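Local atomic coordinates of invasion-associated protein (Mycobacterium tuberculosis, PDB entry 4LJ1), a protein that probably binds peptidoglycan through a non-catalytic NlpC/p60 domain, a role linked to cell wall stabilisation. Residues R14-S17 with Q18-V21. Sequence-based numbering, arbitrary orientation.
Sequences RGLS and QRGV
Arg19 turns back on Leu16 and grips the carbonyl oxygen of that residue with two donors. Its NE lies 2.9 Å from Leu16 O with an N-H...O angle of 159°, and that oxygen sits at the edge of the guanidinium, close to its plane. The backbone N of Arg19 reaches the same Leu16 O from the opposite face of the carbonyl, standing 60° out of the carbonyl plane, whereas NE is tilted less. The bend at chi3 (-75°) turns the otherwise extended arginine chain so that NE is delivered to this acceptor. Leu16 lies next to the arginine with a matching direction and sets CD2 above one guanidinium face, displaced from its middle and 3.8 Å from Arg19 NE. Both side chains also rest on Val116 of strand 114-118.

The bond from Arg19 N to Leu16 O closes a type I turn spanning Leu16 to Arg19. A type II turn from Gln18 to Val21 overlaps it, sharing Gln18 and Arg19, with Gly20 at a positive phi; together they lead the chain out of the first helix into the loop that precedes strand 34-35 of this NlpC/p60 protein. A water donates to both Ser17 O and Arg19 O, bridging the two carbonyls.

A second polar chain forms around Ser17, whose OG donates to Arg14 O at 2.7 Å and receives Gln18 NE2 at 2.9 Å. The hydroxyl lies nearly in the amide plane of Gln18, and the bond is fairly straight. Gln18 reaches it by bending at chi2, while chi1, with CG beside the backbone N, sets CG 3.6 Å from Arg14 O. Gln18 also touches Leu51 and Tyr54 of helix 48-57, while the guanidinium of Arg14 is held separately, by the carbonyl oxygen and ring of Tyr54.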
loop_
_atom_site.group_PDB
_atom_site.type_symbol
_atom_site.label_atom_id
_atom_site.label_comp_id
_atom_site.label_asym_id
_atom_site.label_seq_id
_atom_site.Cartn_x
_atom_site.Cartn_y
_atom_site.Cartn_z
ATOM N N ARG A 14 -9.225 4.714 5.751
ATOM C CA ARG A 14 -8.589 5.843 5.044
ATOM C C ARG A 14 -8.278 5.478 3.601
ATOM O O ARG A 14 -8.563 6.246 2.690
ATOM C CB ARG A 14 -7.316 6.262 5.726
ATOM C CG ARG A 14 -7.554 7.045 6.996
ATOM C CD ARG A 14 -6.286 7.191 7.815
ATOM N NE ARG A 14 -5.299 8.036 7.155
ATOM C CZ ARG A 14 -5.168 9.356 7.310
ATOM N NH1 ARG A 14 -5.946 10.048 8.132
ATOM N NH2 ARG A 14 -4.218 9.979 6.663
ATOM N N GLY A 15 -7.693 4.305 3.374
ATOM C CA GLY A 15 -7.471 3.860 2.003
ATOM C C GLY A 15 -8.743 3.775 1.174
ATOM O O GLY A 15 -8.817 4.282 0.056
ATOM N N LEU A 16 -9.747 3.084 1.728
ATOM C CA LEU A 16 -11.014 2.901 1.030
ATOM C C LEU A 16 -11.725 4.221 0.706
ATOM O O LEU A 16 -12.414 4.317 -0.296
ATOM C CB LEU A 16 -11.950 1.985 1.824
ATOM C CG LEU A 16 -11.555 0.505 1.899
ATOM C CD1 LEU A 16 -12.504 -0.221 2.849
ATOM C CD2 LEU A 16 -11.571 -0.142 0.518
ATOM N N SER A 17 -11.543 5.245 1.536
ATOM C CA SER A 17 -12.141 6.544 1.263
ATOM C C SER A 17 -11.634 7.193 -0.019
ATOM O O SER A 17 -12.234 8.140 -0.506
ATOM C CB SER A 17 -11.899 7.503 2.434
ATOM O OG SER A 17 -10.560 7.986 2.500
ATOM N N GLN A 18 -10.518 6.716 -0.553
ATOM C CA GLN A 18 -9.899 7.273 -1.757
ATOM C C GLN A 18 -10.235 6.488 -3.026
ATOM O O GLN A 18 -9.698 6.794 -4.074
ATOM C CB GLN A 18 -8.376 7.365 -1.577
ATOM C CG GLN A 18 -7.974 8.146 -0.339
ATOM C CD GLN A 18 -8.525 9.564 -0.379
ATOM O OE1 GLN A 18 -8.260 10.315 -1.316
ATOM N NE2 GLN A 18 -9.376 9.901 0.596
ATOM N N ARG A 19 -11.134 5.510 -2.945
ATOM C CA ARG A 19 -11.533 4.772 -4.132
ATOM C C ARG A 19 -12.018 5.727 -5.218
ATOM O O ARG A 19 -12.754 6.677 -4.939
ATOM C CB ARG A 19 -12.648 3.776 -3.810
ATOM C CG ARG A 19 -12.126 2.513 -3.136
ATOM C CD ARG A 19 -13.233 1.605 -2.681
ATOM N NE ARG A 19 -13.897 2.119 -1.489
ATOM C CZ ARG A 19 -14.887 1.488 -0.880
ATOM N NH1 ARG A 19 -15.439 1.993 0.215
ATOM N NH2 ARG A 19 -15.339 0.329 -1.346
ATOM N N GLY A 20 -11.566 5.489 -6.439
ATOM C CA GLY A 20 -11.922 6.290 -7.595
ATOM C C GLY A 20 -11.001 7.469 -7.850
ATOM O O GLY A 20 -11.117 8.084 -8.895
ATOM N N VAL A 21 -10.118 7.817 -6.915
ATOM C CA VAL A 21 -9.155 8.882 -7.173
ATOM C C VAL A 21 -8.209 8.433 -8.277
ATOM O O VAL A 21 -7.734 7.301 -8.244
ATOM C CB VAL A 21 -8.398 9.257 -5.877
ATOM C CG1 VAL A 21 -7.228 10.175 -6.181
ATOM C CG2 VAL A 21 -9.333 9.897 -4.846
HETATM O O HOH W 1 -14.196 7.312 -2.693
#